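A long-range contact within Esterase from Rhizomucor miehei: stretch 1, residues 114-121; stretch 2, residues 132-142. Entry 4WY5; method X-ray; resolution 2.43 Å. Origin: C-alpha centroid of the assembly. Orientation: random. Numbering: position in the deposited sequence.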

# COMPACT_ATOMS: atom_id res chain seq x y z
N THR A 114 3.67 -5.58 22.25
CA THR A 114 3.05 -6.65 21.46
C THR A 114 2.75 -7.85 22.35
O THR A 114 3.65 -8.39 22.99
CB THR A 114 3.96 -7.12 20.29
OG1 THR A 114 4.21 -6.05 19.38
CG2 THR A 114 3.31 -8.29 19.53
N VAL A 115 1.49 -8.26 22.37
CA VAL A 115 1.09 -9.47 23.09
C VAL A 115 0.91 -10.59 22.07
O VAL A 115 -0.02 -10.56 21.26
CB VAL A 115 -0.22 -9.28 23.90
CG1 VAL A 115 -0.59 -10.57 24.65
CG2 VAL A 115 -0.11 -8.07 24.88
N PHE A 116 1.83 -11.55 22.09
CA PHE A 116 1.78 -12.69 21.19
C PHE A 116 0.97 -13.82 21.84
O PHE A 116 1.38 -14.37 22.87
CB PHE A 116 3.21 -13.16 20.87
CG PHE A 116 3.28 -14.20 19.78
CD1 PHE A 116 3.18 -15.56 20.09
CD2 PHE A 116 3.49 -13.83 18.45
CE1 PHE A 116 3.26 -16.54 19.07
CE2 PHE A 116 3.57 -14.80 17.43
CZ PHE A 116 3.45 -16.15 17.75
N VAL A 117 -0.15 -14.19 21.22
CA VAL A 117 -1.03 -15.22 21.78
C VAL A 117 -0.74 -16.60 21.21
O VAL A 117 -1.00 -16.87 20.03
CB VAL A 117 -2.52 -14.90 21.54
CG1 VAL A 117 -3.39 -15.99 22.15
CG2 VAL A 117 -2.87 -13.54 22.13
N ASP A 118 -0.20 -17.47 22.05
CA ASP A 118 0.18 -18.83 21.65
C ASP A 118 -1.06 -19.74 21.74
O ASP A 118 -1.22 -20.53 22.68
CB ASP A 118 1.34 -19.34 22.54
CG ASP A 118 1.93 -20.67 22.04
OD1 ASP A 118 1.62 -21.12 20.91
OD2 ASP A 118 2.72 -21.26 22.81
N TYR A 119 -1.92 -19.62 20.73
CA TYR A 119 -3.22 -20.28 20.74
C TYR A 119 -3.09 -21.78 20.48
O TYR A 119 -2.04 -22.26 20.05
CB TYR A 119 -4.17 -19.61 19.72
CG TYR A 119 -3.71 -19.63 18.27
CD1 TYR A 119 -4.07 -20.67 17.43
CD2 TYR A 119 -2.96 -18.58 17.73
CE1 TYR A 119 -3.67 -20.70 16.09
CE2 TYR A 119 -2.55 -18.60 16.41
CZ TYR A 119 -2.92 -19.66 15.59
OH TYR A 119 -2.54 -19.70 14.26
N SER A 120 -4.16 -22.52 20.76
CA SER A 120 -4.13 -23.98 20.58
C SER A 120 -4.18 -24.35 19.10
O SER A 120 -5.06 -23.88 18.37
CB SER A 120 -5.29 -24.64 21.34
OG SER A 120 -5.26 -24.33 22.74
N LEU A 121 -3.22 -25.16 18.65
CA LEU A 121 -3.13 -25.54 17.23
C LEU A 121 -4.00 -26.75 16.84
O LEU A 121 -4.33 -27.58 17.68
CB LEU A 121 -1.67 -25.84 16.86
CG LEU A 121 -0.59 -24.78 17.11
CD1 LEU A 121 0.80 -25.35 16.87
CD2 LEU A 121 -0.82 -23.55 16.24
N GLU A 132 -11.96 -18.32 20.78
CA GLU A 132 -12.37 -18.14 22.17
C GLU A 132 -11.18 -17.83 23.08
O GLU A 132 -11.32 -17.07 24.04
CB GLU A 132 -13.13 -19.39 22.65
CG GLU A 132 -14.56 -19.50 22.09
CD GLU A 132 -15.26 -20.82 22.44
OE1 GLU A 132 -14.66 -21.67 23.16
OE2 GLU A 132 -16.42 -21.01 22.00
N GLU A 133 -10.02 -18.41 22.78
CA GLU A 133 -8.82 -18.08 23.53
C GLU A 133 -8.40 -16.63 23.28
O GLU A 133 -8.00 -15.91 24.21
CB GLU A 133 -7.67 -19.04 23.17
CG GLU A 133 -7.80 -20.42 23.80
CD GLU A 133 -6.89 -21.47 23.19
OE1 GLU A 133 -6.40 -21.26 22.06
OE2 GLU A 133 -6.69 -22.54 23.82
N ILE A 134 -8.54 -16.19 22.04
CA ILE A 134 -8.03 -14.87 21.70
C ILE A 134 -8.95 -13.81 22.30
O ILE A 134 -8.49 -12.75 22.78
CB ILE A 134 -7.86 -14.72 20.18
CG1 ILE A 134 -6.81 -15.73 19.70
CG2 ILE A 134 -7.47 -13.30 19.82
CD1 ILE A 134 -6.74 -15.90 18.22
N TYR A 135 -10.25 -14.12 22.35
CA TYR A 135 -11.19 -13.23 23.03
C TYR A 135 -10.84 -13.14 24.53
O TYR A 135 -10.83 -12.05 25.11
CB TYR A 135 -12.64 -13.70 22.83
CG TYR A 135 -13.66 -12.92 23.64
CD1 TYR A 135 -14.02 -11.61 23.30
CD2 TYR A 135 -14.27 -13.48 24.77
CE1 TYR A 135 -14.95 -10.90 24.05
CE2 TYR A 135 -15.20 -12.78 25.52
CZ TYR A 135 -15.54 -11.49 25.16
OH TYR A 135 -16.46 -10.80 25.90
N ALA A 136 -10.52 -14.29 25.13
CA ALA A 136 -10.17 -14.32 26.54
C ALA A 136 -8.86 -13.59 26.84
O ALA A 136 -8.71 -12.97 27.89
CB ALA A 136 -10.09 -15.75 27.03
N ALA A 137 -7.91 -13.63 25.90
CA ALA A 137 -6.67 -12.90 26.12
C ALA A 137 -6.89 -11.40 26.05
O ALA A 137 -6.31 -10.64 26.83
CB ALA A 137 -5.61 -13.34 25.11
N ILE A 138 -7.76 -10.97 25.14
CA ILE A 138 -8.09 -9.55 25.05
C ILE A 138 -8.70 -9.04 26.36
O ILE A 138 -8.37 -7.94 26.82
CB ILE A 138 -9.06 -9.28 23.87
CG1 ILE A 138 -8.34 -9.47 22.53
CG2 ILE A 138 -9.63 -7.87 23.96
CD1 ILE A 138 -9.22 -9.28 21.27
N LEU A 139 -9.57 -9.86 26.97
CA LEU A 139 -10.17 -9.50 28.26
C LEU A 139 -9.12 -9.37 29.35
O LEU A 139 -9.23 -8.51 30.21
CB LEU A 139 -11.22 -10.53 28.68
CG LEU A 139 -12.56 -10.37 27.95
CD1 LEU A 139 -13.56 -11.48 28.29
CD2 LEU A 139 -13.16 -8.99 28.21
N TRP A 140 -8.10 -10.21 29.29
CA TRP A 140 -7.06 -10.20 30.30
C TRP A 140 -6.19 -8.95 30.21
O TRP A 140 -5.84 -8.34 31.23
CB TRP A 140 -6.20 -11.44 30.16
CG TRP A 140 -5.15 -11.51 31.20
CD1 TRP A 140 -5.26 -12.06 32.44
CD2 TRP A 140 -3.81 -11.00 31.10
NE1 TRP A 140 -4.08 -11.92 33.12
CE2 TRP A 140 -3.17 -11.27 32.33
CE3 TRP A 140 -3.09 -10.35 30.10
CZ2 TRP A 140 -1.84 -10.92 32.58
CZ3 TRP A 140 -1.76 -9.98 30.36
CH2 TRP A 140 -1.15 -10.27 31.58
N VAL A 141 -5.85 -8.56 28.99
CA VAL A 141 -5.05 -7.37 28.75
C VAL A 141 -5.74 -6.10 29.26
O VAL A 141 -5.09 -5.22 29.80
CB VAL A 141 -4.74 -7.21 27.25
CG1 VAL A 141 -4.34 -5.79 26.93
CG2 VAL A 141 -3.64 -8.19 26.84
N ARG A 142 -7.05 -6.04 29.09
CA ARG A 142 -7.83 -4.91 29.61
C ARG A 142 -7.86 -4.88 31.14
O ARG A 142 -7.91 -3.81 31.74
CB ARG A 142 -9.28 -4.97 29.09
CG ARG A 142 -9.45 -4.51 27.66
CD ARG A 142 -10.88 -4.64 27.17
NE ARG A 142 -11.25 -3.41 26.46
CZ ARG A 142 -12.20 -2.57 26.85
NH1 ARG A 142 -12.94 -2.85 27.91
NH2 ARG A 142 -12.43 -1.47 26.14

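A β-strand that includes residues 114-117 packs against a helix of which 132-142 are part and which runs nearly antiparallel to it, the two axes making an angle of 149° and approaching to 10.1 Å. Together the two stretches bury 331 Å² of surface, divided between an apolar layer along the strand and a polar clasp in the loop that follows it.

Side chains alternate along the strand, so that Val-115 and Val-117 point toward the helix while those of Thr-114 and Phe-116 lie out of its reach. The helix answers with residues spaced three or four apart, which fall on one face: Ile-134, Ala-137 and Val-141. Because the chains run in nearly opposite senses, the earlier valine meets the later helical residue. Val-115 CG2 lies 4.0 Å from Val-141 CG2, a methyl-to-methyl contact between two buried valines, both with chi1 in the t well. Val-117, also t, spreads its two methyls over two partners: CG1 is 4.2 Å from Ile-134 CG1, and CG2 is 4.1 Å from Ala-137 CB. Ala-137 points toward the strand and makes its contact with a single methyl, a short side chain that fits where helix and strand face each other. Ile-134 leaves its backbone sideways, but its longer side chain (m, t) carries its end nearer to the strand. Compact, branched valines suit the strand side of this layer, filling the space between the backbones without polar atoms in need of partners.

Beyond the strand, Glu-133 provides the polar anchor and has the largest area covered by the opposite stretch, 67 Å². Its side chain, m at chi1 and t at chi2, extends toward the loop and presents both carboxylate oxygens to Ser-120. The backbone Ser-120 N donates to Glu-133 OE1 at 2.9 Å, with a nearly straight N-H...O angle of 168°; the hydroxyl Ser-120 OG donates to Glu-133 OE2 at 2.5 Å, a short bond. One carboxylate thus grips one residue through main chain and side chain together. Serine suits the site because its hydroxyl, at chi1 m, sits close enough to its own amide for the two oxygens to be served at once. The bonds also give this buried glutamate polar partners.

Tyr-119 lies alongside the clasp, its CA and CB each 3.6 Å from Glu-133 OE1. Its CA-to-CB bond points toward the helix, but the ring leads away, and its OH is hydrogen-bonded elsewhere in the structure.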